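Local coordinates for macrophomate synthase intermolecular Diels-Alderase (Macrophoma commelinae, PDB 1IZC), which folds into a TIM barrel of the HpcH/HpaI aldolase/citrate lyase family, assembles as six subunits and holds a magnesium ion beside pyruvic acid, at residues A15-A20 with L28-K33; L22-N27 with W152-G157; D70-M75 with I123-T128; M139-G142 with R146-F149; S162-D167 with S174-C179. The protein carries 1 engineered substitution. All blocks are in the same frame, centred on the assembly; numbering follows the deposited sequence.

Contact 1. Residues A15-A20 with L28-K33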
# COMPACT_ATOMS: atom_id res chain seq x y z
N ALA A 15 -16.98 -16.89 -22.49
CA ALA A 15 -16.58 -17.37 -21.17
C ALA A 15 -17.49 -18.55 -20.84
O ALA A 15 -18.41 -18.44 -20.04
CB ALA A 15 -16.77 -16.25 -20.16
N PRO A 16 -17.20 -19.71 -21.44
CA PRO A 16 -17.96 -20.96 -21.27
C PRO A 16 -18.18 -21.44 -19.84
O PRO A 16 -19.19 -22.09 -19.55
CB PRO A 16 -17.13 -21.98 -22.06
CG PRO A 16 -16.40 -21.17 -23.04
CD PRO A 16 -16.01 -19.94 -22.27
N TYR A 17 -17.25 -21.13 -18.95
CA TYR A 17 -17.33 -21.61 -17.58
C TYR A 17 -17.55 -20.58 -16.48
O TYR A 17 -17.51 -20.93 -15.30
CB TYR A 17 -16.06 -22.42 -17.28
CG TYR A 17 -15.81 -23.49 -18.32
CD1 TYR A 17 -16.61 -24.63 -18.37
CD2 TYR A 17 -14.80 -23.34 -19.27
CE1 TYR A 17 -16.42 -25.59 -19.36
CE2 TYR A 17 -14.60 -24.30 -20.27
CZ TYR A 17 -15.42 -25.42 -20.30
OH TYR A 17 -15.23 -26.38 -21.26
N ARG A 18 -17.79 -19.32 -16.83
CA ARG A 18 -17.97 -18.32 -15.77
C ARG A 18 -19.22 -18.53 -14.93
O ARG A 18 -20.21 -19.12 -15.39
CB ARG A 18 -18.00 -16.91 -16.36
CG ARG A 18 -19.17 -16.65 -17.32
CD ARG A 18 -19.41 -15.15 -17.46
NE ARG A 18 -20.04 -14.60 -16.27
CZ ARG A 18 -20.26 -13.31 -16.06
NH1 ARG A 18 -19.89 -12.42 -16.97
NH2 ARG A 18 -20.87 -12.91 -14.95
N SER A 19 -19.16 -18.07 -13.68
CA SER A 19 -20.31 -18.17 -12.79
C SER A 19 -21.25 -16.99 -13.06
O SER A 19 -20.95 -16.15 -13.91
CB SER A 19 -19.86 -18.13 -11.33
OG SER A 19 -20.93 -18.45 -10.47
N ALA A 20 -22.37 -16.92 -12.35
CA ALA A 20 -23.32 -15.83 -12.54
C ALA A 20 -22.66 -14.50 -12.19
O ALA A 20 -22.97 -13.48 -12.79
CB ALA A 20 -24.56 -16.04 -11.68
N LEU A 28 -14.15 -24.74 -13.14
CA LEU A 28 -12.93 -25.44 -13.53
C LEU A 28 -13.19 -26.94 -13.56
O LEU A 28 -12.61 -27.67 -14.36
CB LEU A 28 -11.78 -25.10 -12.57
CG LEU A 28 -10.47 -25.86 -12.76
CD1 LEU A 28 -9.91 -25.57 -14.18
CD2 LEU A 28 -9.46 -25.46 -11.68
N ARG A 29 -14.08 -27.41 -12.68
CA ARG A 29 -14.42 -28.83 -12.63
C ARG A 29 -14.87 -29.31 -14.03
O ARG A 29 -14.38 -30.32 -14.55
CB ARG A 29 -15.55 -29.06 -11.61
CG ARG A 29 -15.89 -30.53 -11.29
CD ARG A 29 -14.99 -31.10 -10.17
NE ARG A 29 -15.12 -30.34 -8.93
CZ ARG A 29 -16.11 -30.46 -8.04
NH1 ARG A 29 -17.11 -31.33 -8.21
NH2 ARG A 29 -16.11 -29.67 -6.98
N GLN A 30 -15.79 -28.56 -14.63
CA GLN A 30 -16.30 -28.92 -15.94
C GLN A 30 -15.27 -28.67 -17.03
O GLN A 30 -15.18 -29.43 -18.00
CB GLN A 30 -17.58 -28.14 -16.27
CG GLN A 30 -18.31 -28.68 -17.49
CD GLN A 30 -18.72 -30.14 -17.30
OE1 GLN A 30 -19.34 -30.48 -16.29
NE2 GLN A 30 -18.36 -31.00 -18.25
N ALA A 31 -14.49 -27.61 -16.89
CA ALA A 31 -13.47 -27.32 -17.90
C ALA A 31 -12.50 -28.48 -18.01
O ALA A 31 -12.10 -28.87 -19.11
CB ALA A 31 -12.71 -26.03 -17.54
N LEU A 32 -12.13 -29.05 -16.86
CA LEU A 32 -11.21 -30.18 -16.86
C LEU A 32 -11.87 -31.41 -17.48
O LEU A 32 -11.23 -32.12 -18.25
CB LEU A 32 -10.73 -30.51 -15.45
CG LEU A 32 -9.80 -29.44 -14.86
CD1 LEU A 32 -9.56 -29.72 -13.38
CD2 LEU A 32 -8.49 -29.43 -15.63
N LYS A 33 -13.13 -31.66 -17.15
CA LYS A 33 -13.82 -32.81 -17.73
C LYS A 33 -13.92 -32.65 -19.24
O LYS A 33 -13.75 -33.62 -19.99
CB LYS A 33 -15.22 -32.96 -17.12
CG LYS A 33 -15.19 -33.47 -15.67
CD LYS A 33 -16.53 -33.28 -14.97
CE LYS A 33 -16.44 -33.74 -13.50
NZ LYS A 33 -17.48 -33.14 -12.61
O HOH W 1 -12.09 -27.16 -21.37
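Tyr17 sets CG opposite its own carbonyl carbon (chi1 -52°), which swings the ring onto the start of helix 28-37, and there Ala31 sits beneath it. The methyl CB of Ala31 lies 3.8 Å from the centroid of the Tyr17 ring and 11° off its normal, a CH-pi contact made squarely over the face. Farther out along the ring, Tyr17 CZ comes within 3.6 Å of Ala31 CA. The opposite face is taken by CB of Pro16, placed nearer the rim, so the ring is held between its chain neighbour and the helix. Gln30 adds its CG, 4.1 Å from Tyr17 CE1; a bend at chi2 (60°) then takes its amide off to Asp34, where NE2 bonds to OD1. Asp34 OD2 in turn bonds to the Tyr17 hydroxyl. A water donates to Tyr17 OH at 3.2 Å and to Ala31 O at 2.8 Å, bridging the two residues. The contact thus ties the N-terminal segment to the helix that lies across the N-terminal end of the TIM barrel, and its chemistry is divided: the ring packs on aliphatic carbon, while the hydroxyl is fixed by a carboxylate and a water, which should restrain the ring's position.

Contact 2. Residues L22-N27 with W152-G157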
# COMPACT_ATOMS: atom_id res chain seq x y z
N LEU A 22 -18.78 -12.67 -11.34
CA LEU A 22 -17.34 -12.90 -11.49
C LEU A 22 -16.53 -12.87 -10.20
O LEU A 22 -15.31 -13.06 -10.22
CB LEU A 22 -16.78 -11.92 -12.53
CG LEU A 22 -17.39 -12.09 -13.92
CD1 LEU A 22 -16.81 -11.04 -14.85
CD2 LEU A 22 -17.12 -13.49 -14.48
N THR A 23 -17.22 -12.64 -9.09
CA THR A 23 -16.62 -12.66 -7.76
C THR A 23 -16.66 -14.10 -7.24
O THR A 23 -16.16 -14.39 -6.14
CB THR A 23 -17.40 -11.78 -6.77
OG1 THR A 23 -18.80 -12.03 -6.93
CG2 THR A 23 -17.11 -10.30 -7.03
N TYR A 24 -17.25 -14.99 -8.03
CA TYR A 24 -17.34 -16.41 -7.67
C TYR A 24 -16.55 -17.25 -8.66
O TYR A 24 -16.37 -16.85 -9.81
CB TYR A 24 -18.81 -16.86 -7.61
CG TYR A 24 -19.43 -16.50 -6.29
CD1 TYR A 24 -20.04 -15.26 -6.09
CD2 TYR A 24 -19.32 -17.36 -5.20
CE1 TYR A 24 -20.52 -14.89 -4.83
CE2 TYR A 24 -19.79 -17.00 -3.94
CZ TYR A 24 -20.39 -15.76 -3.76
OH TYR A 24 -20.88 -15.40 -2.51
N PRO A 25 -16.08 -18.43 -8.23
CA PRO A 25 -15.30 -19.27 -9.15
C PRO A 25 -16.02 -19.78 -10.38
O PRO A 25 -17.18 -20.18 -10.31
CB PRO A 25 -14.84 -20.42 -8.26
CG PRO A 25 -16.03 -20.62 -7.35
CD PRO A 25 -16.38 -19.16 -6.98
N GLY A 26 -15.30 -19.76 -11.49
CA GLY A 26 -15.84 -20.30 -12.73
C GLY A 26 -15.78 -21.81 -12.59
O GLY A 26 -15.15 -22.34 -11.66
N ASN A 27 -16.41 -22.53 -13.51
CA ASN A 27 -16.45 -23.99 -13.39
C ASN A 27 -15.23 -24.74 -13.92
O ASN A 27 -15.26 -25.33 -15.02
CB ASN A 27 -17.71 -24.53 -14.06
CG ASN A 27 -18.04 -25.94 -13.59
OD1 ASN A 27 -17.19 -26.62 -13.01
ND2 ASN A 27 -19.28 -26.38 -13.83
N TRP A 152 -19.09 -11.43 3.86
CA TRP A 152 -18.66 -10.27 3.08
C TRP A 152 -18.44 -10.43 1.57
O TRP A 152 -18.15 -9.44 0.89
CB TRP A 152 -17.37 -9.68 3.66
CG TRP A 152 -17.22 -9.79 5.15
CD1 TRP A 152 -16.45 -10.69 5.83
CD2 TRP A 152 -17.82 -8.94 6.14
NE1 TRP A 152 -16.53 -10.46 7.19
CE2 TRP A 152 -17.36 -9.39 7.41
CE3 TRP A 152 -18.69 -7.84 6.09
CZ2 TRP A 152 -17.75 -8.78 8.60
CZ3 TRP A 152 -19.08 -7.24 7.28
CH2 TRP A 152 -18.61 -7.71 8.52
N THR A 153 -18.58 -11.64 1.06
CA THR A 153 -18.34 -11.91 -0.36
C THR A 153 -19.52 -11.56 -1.26
O THR A 153 -19.37 -11.43 -2.47
CB THR A 153 -18.02 -13.38 -0.60
OG1 THR A 153 -19.10 -14.19 -0.12
CG2 THR A 153 -16.74 -13.77 0.14
N PHE A 154 -20.69 -11.42 -0.66
CA PHE A 154 -21.89 -11.11 -1.42
C PHE A 154 -22.82 -10.21 -0.63
O PHE A 154 -22.50 -9.79 0.47
CB PHE A 154 -22.62 -12.41 -1.77
CG PHE A 154 -23.19 -13.12 -0.56
CD1 PHE A 154 -22.35 -13.65 0.41
CD2 PHE A 154 -24.57 -13.22 -0.38
CE1 PHE A 154 -22.86 -14.26 1.55
CE2 PHE A 154 -25.09 -13.83 0.76
CZ PHE A 154 -24.24 -14.35 1.73
N SER A 155 -23.97 -9.90 -1.21
CA SER A 155 -24.95 -9.05 -0.56
C SER A 155 -26.32 -9.66 -0.81
O SER A 155 -26.81 -9.65 -1.93
CB SER A 155 -24.89 -7.63 -1.12
OG SER A 155 -25.77 -6.79 -0.40
N PRO A 156 -26.94 -10.21 0.24
CA PRO A 156 -28.27 -10.83 0.12
C PRO A 156 -29.31 -9.97 -0.59
O PRO A 156 -29.53 -8.82 -0.20
CB PRO A 156 -28.64 -11.10 1.59
CG PRO A 156 -27.32 -11.40 2.20
CD PRO A 156 -26.44 -10.30 1.62
N GLY A 157 -29.92 -10.54 -1.63
CA GLY A 157 -30.95 -9.87 -2.40
C GLY A 157 -30.49 -8.76 -3.34
O GLY A 157 -31.30 -8.14 -4.03
O HOH W 2 -20.14 -11.00 -4.77
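The loop leading into helix 28-37 meets the long excursion between helices 129-139 and 171-177 where Tyr24 reaches Thr153 and Phe154. The tyrosine arrives end-on: its OH lies 3.2 Å from Thr153 OG1, close enough for a hydrogen bond between the two hydroxyls, and 3.5 Å from CB of Phe154, which stands at the ring edge near its plane. The side chains of Tyr24 and Thr153 cross at about a right angle. Thr153 holds OG1 between its own N and carbonyl carbon (chi1 59°), the rotation that offers this oxygen to Tyr24. A water makes a second bridge close by, lying 2.7 Å from Thr23 OG1 and donating to Thr153 O at 2.5 Å. Within the TIM barrel, the 152-157 excursion extends outward to a neighbouring subunit: Trp152 NE1 bonds to Asp70 OD2 of that subunit, and Phe154 O accepts from its Trp278 NE1. Phe154 contributes mainly CB to the contact with Tyr24, because its ring turns off to meet the Phe149 ring at about 75°. Behind Tyr24 the loop is anchored on helix 78-91, where Gln89 NE2 bonds to Tyr24 O.

Contact 3. Residues D70-M75 with I123-T128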
# COMPACT_ATOMS: atom_id res chain seq x y z
N ASP A 70 0.78 -18.16 -7.64
CA ASP A 70 1.57 -18.88 -6.65
C ASP A 70 1.69 -18.11 -5.34
O ASP A 70 2.40 -17.10 -5.25
CB ASP A 70 2.96 -19.17 -7.22
CG ASP A 70 3.82 -19.98 -6.27
OD1 ASP A 70 3.28 -20.52 -5.28
OD2 ASP A 70 5.04 -20.08 -6.52
N VAL A 71 0.98 -18.58 -4.32
CA VAL A 71 1.03 -17.94 -3.03
C VAL A 71 2.03 -18.67 -2.14
O VAL A 71 2.43 -18.15 -1.10
CB VAL A 71 -0.37 -17.91 -2.36
CG1 VAL A 71 -0.31 -17.21 -1.03
CG2 VAL A 71 -1.34 -17.19 -3.26
N GLU A 72 2.44 -19.87 -2.53
CA GLU A 72 3.43 -20.55 -1.70
C GLU A 72 4.72 -19.75 -1.73
O GLU A 72 5.34 -19.52 -0.69
CB GLU A 72 3.73 -21.98 -2.16
CG GLU A 72 4.82 -22.62 -1.27
CD GLU A 72 5.28 -24.00 -1.72
OE1 GLU A 72 5.18 -24.32 -2.93
OE2 GLU A 72 5.77 -24.76 -0.86
N HIS A 73 5.10 -19.31 -2.93
CA HIS A 73 6.34 -18.55 -3.10
C HIS A 73 6.18 -17.15 -3.67
O HIS A 73 7.17 -16.41 -3.76
CB HIS A 73 7.31 -19.36 -3.95
CG HIS A 73 7.81 -20.59 -3.28
ND1 HIS A 73 8.60 -20.55 -2.15
CD2 HIS A 73 7.66 -21.90 -3.58
CE1 HIS A 73 8.90 -21.78 -1.78
NE2 HIS A 73 8.34 -22.62 -2.63
N GLY A 74 4.97 -16.79 -4.08
CA GLY A 74 4.72 -15.45 -4.60
C GLY A 74 4.47 -14.53 -3.42
O GLY A 74 3.73 -14.87 -2.49
N MET A 75 5.05 -13.34 -3.45
CA MET A 75 4.93 -12.39 -2.35
C MET A 75 3.62 -11.60 -2.30
O MET A 75 3.62 -10.39 -2.11
CB MET A 75 6.12 -11.43 -2.40
CG MET A 75 7.48 -12.10 -2.29
SD MET A 75 7.69 -12.94 -0.70
CE MET A 75 7.52 -14.63 -1.20
N ILE A 123 -2.05 -28.02 -3.87
CA ILE A 123 -1.47 -28.26 -2.55
C ILE A 123 -0.04 -28.75 -2.71
O ILE A 123 0.20 -29.82 -3.27
CB ILE A 123 -2.26 -29.37 -1.80
CG1 ILE A 123 -3.74 -28.99 -1.73
CG2 ILE A 123 -1.67 -29.56 -0.40
CD1 ILE A 123 -4.63 -30.19 -1.43
N PRO A 124 0.93 -27.96 -2.23
CA PRO A 124 2.31 -28.43 -2.39
C PRO A 124 2.75 -29.52 -1.42
O PRO A 124 2.16 -29.72 -0.36
CB PRO A 124 3.13 -27.15 -2.24
CG PRO A 124 2.33 -26.32 -1.27
CD PRO A 124 0.87 -26.61 -1.63
N HIS A 125 3.79 -30.24 -1.84
CA HIS A 125 4.43 -31.27 -1.03
C HIS A 125 3.49 -32.32 -0.45
O HIS A 125 3.64 -32.70 0.70
CB HIS A 125 5.20 -30.60 0.11
CG HIS A 125 5.92 -29.36 -0.32
ND1 HIS A 125 7.03 -29.38 -1.12
CD2 HIS A 125 5.62 -28.05 -0.13
CE1 HIS A 125 7.38 -28.14 -1.42
NE2 HIS A 125 6.54 -27.31 -0.83
N VAL A 126 2.53 -32.79 -1.24
CA VAL A 126 1.59 -33.79 -0.73
C VAL A 126 2.27 -35.15 -0.64
O VAL A 126 2.92 -35.59 -1.59
CB VAL A 126 0.35 -33.90 -1.64
CG1 VAL A 126 -0.51 -35.10 -1.22
CG2 VAL A 126 -0.48 -32.64 -1.51
N GLU A 127 2.12 -35.81 0.51
CA GLU A 127 2.73 -37.13 0.70
C GLU A 127 1.74 -38.16 1.24
O GLU A 127 2.01 -39.37 1.17
CB GLU A 127 3.93 -37.02 1.65
CG GLU A 127 5.01 -36.08 1.13
CD GLU A 127 6.25 -36.05 1.99
OE1 GLU A 127 6.14 -36.25 3.22
OE2 GLU A 127 7.34 -35.81 1.44
N THR A 128 0.61 -37.70 1.76
CA THR A 128 -0.40 -38.61 2.31
C THR A 128 -1.83 -38.24 1.94
O THR A 128 -2.13 -37.07 1.65
CB THR A 128 -0.34 -38.68 3.87
OG1 THR A 128 -0.84 -37.46 4.42
CG2 THR A 128 1.08 -38.92 4.36
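Glu72 spans two loops at the C-terminal end of the TIM barrel, from the one after strand 66-70 to Pro124 and His125 beyond strand 120-123. Its CB points toward the second loop, and with CG anti to the backbone N (chi1 178°) and the chain extended past CG, the carboxylate is carried straight across the gap. On the way CG passes over one face of the His73 ring, 3.7 Å above its plane and displaced toward the rim. CD then slides by Pro124, 3.8 Å from its CG, and OE1 rests 3.6 Å from Pro124 CB; a long, weak ion pair joins this same OE1 to Arg101, a residue of the pyruvic acid pocket. OE2 makes the polar link, accepting from His125 NE2 at 2.7 Å with an N-H...O angle of 151°. The proton comes to the syn lone pair, on the side of OE1, and the oxygen lies nearly in the imidazole plane, although the carboxylate and ring planes are 66° apart. This is a second shell round the metal: the backbone N of His125 bonds to Glu185 OE2, Glu185 being a magnesium ligand, and the His125 side chain is about 4 Å from the ion at its nearest atoms. Ser148 of a neighbouring subunit adds a weak hydrogen bond to Glu72 OE2. The loop bearing Glu72 is folded by an Asx motif, in which His73 N donates to Asp70 OD1 at 3.2 Å, from above the carboxylate plane.

Contact 4. Residues M139-G142 with R146-F149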
# COMPACT_ATOMS: atom_id res chain seq x y z
N MET A 139 -11.91 -26.64 2.20
CA MET A 139 -12.29 -26.14 0.89
C MET A 139 -13.75 -26.23 0.49
O MET A 139 -14.23 -25.49 -0.37
CB MET A 139 -11.48 -26.85 -0.19
CG MET A 139 -10.03 -26.39 -0.28
SD MET A 139 -9.09 -27.32 -1.50
CE MET A 139 -9.97 -26.84 -3.05
N TYR A 140 -14.46 -27.15 1.11
CA TYR A 140 -15.85 -27.35 0.74
C TYR A 140 -16.79 -27.23 1.92
O TYR A 140 -16.44 -27.58 3.05
CB TYR A 140 -16.02 -28.72 0.08
CG TYR A 140 -15.15 -28.91 -1.16
CD1 TYR A 140 -13.88 -29.47 -1.07
CD2 TYR A 140 -15.61 -28.49 -2.41
CE1 TYR A 140 -13.07 -29.61 -2.20
CE2 TYR A 140 -14.80 -28.62 -3.55
CZ TYR A 140 -13.54 -29.18 -3.44
OH TYR A 140 -12.76 -29.29 -4.57
N TYR A 141 -17.98 -26.72 1.64
CA TYR A 141 -19.01 -26.58 2.67
C TYR A 141 -19.61 -27.94 2.98
O TYR A 141 -19.51 -28.87 2.19
CB TYR A 141 -20.13 -25.67 2.16
CG TYR A 141 -19.68 -24.27 1.85
CD1 TYR A 141 -19.31 -23.40 2.87
CD2 TYR A 141 -19.64 -23.82 0.53
CE1 TYR A 141 -18.91 -22.10 2.59
CE2 TYR A 141 -19.25 -22.52 0.24
CZ TYR A 141 -18.89 -21.67 1.27
OH TYR A 141 -18.52 -20.38 0.98
N GLY A 142 -20.23 -28.04 4.15
CA GLY A 142 -20.90 -29.29 4.49
C GLY A 142 -21.95 -29.51 3.42
O GLY A 142 -22.46 -28.55 2.84
N ARG A 146 -16.14 -28.63 5.95
CA ARG A 146 -16.60 -27.75 7.01
C ARG A 146 -16.13 -26.33 6.76
O ARG A 146 -15.97 -25.54 7.69
CB ARG A 146 -16.11 -28.25 8.37
CG ARG A 146 -14.62 -28.47 8.49
CD ARG A 146 -14.33 -29.32 9.73
NE ARG A 146 -12.91 -29.64 9.86
CZ ARG A 146 -11.97 -28.73 10.08
NH1 ARG A 146 -12.30 -27.45 10.21
NH2 ARG A 146 -10.70 -29.09 10.17
N ARG A 147 -15.93 -26.00 5.49
CA ARG A 147 -15.50 -24.66 5.12
C ARG A 147 -16.43 -23.63 5.74
O ARG A 147 -17.65 -23.80 5.77
CB ARG A 147 -15.52 -24.50 3.59
CG ARG A 147 -15.20 -23.06 3.13
CD ARG A 147 -15.27 -22.93 1.61
NE ARG A 147 -15.13 -21.53 1.20
CZ ARG A 147 -15.37 -21.10 -0.04
NH1 ARG A 147 -15.75 -21.95 -0.98
NH2 ARG A 147 -15.27 -19.81 -0.33
N SER A 148 -15.84 -22.55 6.25
CA SER A 148 -16.60 -21.48 6.87
C SER A 148 -17.16 -20.55 5.81
O SER A 148 -16.46 -20.14 4.88
CB SER A 148 -15.72 -20.70 7.83
OG SER A 148 -16.44 -19.65 8.44
N PHE A 149 -18.42 -20.19 5.97
CA PHE A 149 -19.11 -19.31 5.05
C PHE A 149 -18.83 -17.83 5.37
O PHE A 149 -19.06 -17.38 6.49
CB PHE A 149 -20.61 -19.60 5.17
CG PHE A 149 -21.43 -18.96 4.11
CD1 PHE A 149 -21.57 -19.56 2.86
CD2 PHE A 149 -22.04 -17.73 4.35
CE1 PHE A 149 -22.32 -18.94 1.85
CE2 PHE A 149 -22.79 -17.11 3.34
CZ PHE A 149 -22.92 -17.72 2.09
O HOH W 3 -16.32 -24.58 -1.83
O HOH W 4 -17.21 -18.36 2.08
O HOH W 5 -19.33 -25.96 5.97
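Met139, at the end of helix 129-139, sets its carbonyl O 3.4 Å from Arg147 CD, and a water that donates to this oxygen accepts from Arg147 NH1 at 2.8 Å. Tyr140, the first residue to leave helical geometry, takes the direct backbone bond: Arg147 N donates to Tyr140 O at 3.0 Å. Its phenol hydroxyl is engaged elsewhere, on Val178 O. Tyr141 carries most of the side-chain contact. Its ring is overlaid by Arg147, whose CD lies 4.0 Å from the ring centroid, over the face but toward the rim. The arginine is extended from CG to NE, with CG anti to the backbone N (chi1 174°), and therefore runs on past the ring until its guanidinium is centred beneath the tyrosine oxygen, Tyr141 OH to Arg147 CZ 3.4 Å. The two planes are only 13° apart. A salt bridge from Arg147 NH2 to Asp115 fixes the far end of that group. The chain bends sharply just beyond helix 129-139, and the following loop reaches a neighbouring subunit of the TIM-barrel assembly. There Ser148 OG bonds to His73 and Asp211 of that subunit, Asp211 being a magnesium ligand, and Phe149 N bonds to the same Asp211. Phe149 also packs against Tyr141, with CD1 3.7 Å from Tyr141 CE1 and the rings inclined at 49°. Gly142 is joined to the second segment through water, its N donating to one that in turn donates to Arg147 O at 2.7 Å.

Contact 5. Residues S162-D167 with S174-C179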
# COMPACT_ATOMS: atom_id res chain seq x y z
N SER A 162 -26.49 -16.91 -8.83
CA SER A 162 -25.82 -18.21 -8.95
C SER A 162 -26.38 -18.91 -10.18
O SER A 162 -27.50 -18.64 -10.61
CB SER A 162 -26.11 -19.07 -7.71
OG SER A 162 -25.70 -20.42 -7.92
N LEU A 163 -25.60 -19.82 -10.75
CA LEU A 163 -26.06 -20.58 -11.92
C LEU A 163 -26.99 -21.68 -11.45
O LEU A 163 -27.74 -22.23 -12.24
CB LEU A 163 -24.89 -21.25 -12.63
CG LEU A 163 -23.84 -20.36 -13.30
CD1 LEU A 163 -22.75 -21.25 -13.88
CD2 LEU A 163 -24.50 -19.52 -14.39
N PHE A 164 -26.92 -22.00 -10.16
CA PHE A 164 -27.73 -23.08 -9.59
C PHE A 164 -29.03 -22.60 -8.98
O PHE A 164 -29.12 -21.48 -8.49
CB PHE A 164 -26.90 -23.84 -8.55
CG PHE A 164 -25.65 -24.43 -9.11
CD1 PHE A 164 -24.50 -23.66 -9.26
CD2 PHE A 164 -25.64 -25.75 -9.58
CE1 PHE A 164 -23.36 -24.19 -9.87
CE2 PHE A 164 -24.51 -26.29 -10.19
CZ PHE A 164 -23.37 -25.51 -10.34
N PRO A 165 -30.07 -23.46 -8.99
CA PRO A 165 -31.39 -23.14 -8.44
C PRO A 165 -31.36 -22.96 -6.93
O PRO A 165 -30.64 -23.67 -6.22
CB PRO A 165 -32.24 -24.36 -8.82
CG PRO A 165 -31.49 -25.00 -9.94
CD PRO A 165 -30.05 -24.81 -9.58
N ASN A 166 -32.16 -22.01 -6.44
CA ASN A 166 -32.27 -21.73 -5.01
C ASN A 166 -30.92 -21.84 -4.32
O ASN A 166 -30.78 -22.56 -3.32
CB ASN A 166 -33.25 -22.70 -4.35
CG ASN A 166 -34.57 -22.78 -5.10
OD1 ASN A 166 -35.29 -21.78 -5.21
ND2 ASN A 166 -34.88 -23.96 -5.62
N ASP A 167 -29.94 -21.11 -4.84
CA ASP A 167 -28.59 -21.15 -4.29
C ASP A 167 -28.14 -19.72 -3.99
O ASP A 167 -27.11 -19.26 -4.49
CB ASP A 167 -27.68 -21.80 -5.33
CG ASP A 167 -26.28 -22.06 -4.82
OD1 ASP A 167 -26.14 -22.52 -3.67
OD2 ASP A 167 -25.31 -21.81 -5.58
N SER A 174 -19.83 -23.10 -5.20
CA SER A 174 -18.55 -23.45 -4.61
C SER A 174 -18.27 -24.94 -4.58
O SER A 174 -17.19 -25.40 -4.96
CB SER A 174 -18.46 -22.88 -3.20
OG SER A 174 -18.47 -21.46 -3.24
N ASN A 175 -19.24 -25.73 -4.14
CA ASN A 175 -18.98 -27.16 -4.06
C ASN A 175 -18.94 -27.89 -5.40
O ASN A 175 -18.35 -28.97 -5.51
CB ASN A 175 -19.97 -27.80 -3.08
CG ASN A 175 -19.58 -27.58 -1.60
OD1 ASN A 175 -18.65 -26.82 -1.29
ND2 ASN A 175 -20.31 -28.24 -0.70
N ASN A 176 -19.54 -27.30 -6.44
CA ASN A 176 -19.56 -27.92 -7.75
C ASN A 176 -18.47 -27.41 -8.70
O ASN A 176 -18.10 -28.11 -9.64
CB ASN A 176 -20.91 -27.70 -8.45
CG ASN A 176 -22.06 -28.32 -7.69
OD1 ASN A 176 -21.91 -29.34 -7.04
ND2 ASN A 176 -23.23 -27.71 -7.80
N HIS A 177 -17.96 -26.21 -8.46
CA HIS A 177 -16.96 -25.63 -9.37
C HIS A 177 -15.51 -25.78 -8.95
O HIS A 177 -14.62 -25.88 -9.81
CB HIS A 177 -17.22 -24.13 -9.56
CG HIS A 177 -18.42 -23.81 -10.39
ND1 HIS A 177 -18.70 -22.52 -10.80
CD2 HIS A 177 -19.41 -24.59 -10.88
CE1 HIS A 177 -19.82 -22.52 -11.51
NE2 HIS A 177 -20.27 -23.76 -11.57
N VAL A 178 -15.27 -25.77 -7.64
CA VAL A 178 -13.91 -25.79 -7.08
C VAL A 178 -13.19 -27.13 -7.13
O VAL A 178 -13.77 -28.17 -6.80
CB VAL A 178 -13.94 -25.26 -5.63
CG1 VAL A 178 -12.54 -25.33 -5.02
CG2 VAL A 178 -14.45 -23.81 -5.62
N CYS A 179 -11.92 -27.08 -7.52
CA CYS A 179 -11.08 -28.27 -7.67
C CYS A 179 -9.87 -28.32 -6.75
O CYS A 179 -9.31 -27.28 -6.36
CB CYS A 179 -10.57 -28.36 -9.11
SG CYS A 179 -11.87 -28.41 -10.37
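Phe164 lays one face of its ring against the side-chain amide of Asn176, whose ND2 is 3.1 Å from Phe164 CE2; the amide plane is inclined 52° to the ring. Asn176 CB backs this up at 3.8 Å from Phe164 CZ. At the edge of the same ring, close to its plane, stands His177, with NE2 3.6 Å from Phe164 CE1. The two rings are oblique, 59° between planes. Leu163 meets the edge of the imidazole, CD1 lying 4.0 Å from His177 CE1. The loop that presents Leu163 and Phe164 is shaped by an ST turn: Phe164 N donates to Ser162 OG at 3.0 Å, and that hydroxyl donates to the anti lone pair of Asp167 OD2 at 2.7 Å. Asp167 OD1 accepts from Ala172 N in helix 171-177, so the loop is pinned onto the same helix that Phe164 packs against, ahead of strand 179-184 of the TIM barrel. His177 ND1 must donate to Pro25 O; if the ring is neutral, NE2 is the unprotonated nitrogen, and its approach to the C-H edge of Phe164 would be mildly favourable.

How the contacts relate
Contacts 1, 2, 4 and 5 form a connected group around the N-terminal end of the TIM barrel, neighbouring centres lying about 10 to 20 Å apart. Contacts 1 and 2 share the N-terminal approach to helix 28-37, and their segments alternate along the chain; contacts 3 and 4 fall inside the loop that contact 2 closes, and contact 5 follows it. Arg29 of helix 28-37 bonds to Asn175 O and Val178 O, joining contact 1 to contact 5. Contact 3 stands apart, about 26 Å from contacts 2 and 5 between centres, at the barrel's own metal site. Contact 4 supplies Ser148 to the equivalent site of another subunit, so two subunits surround one metal site.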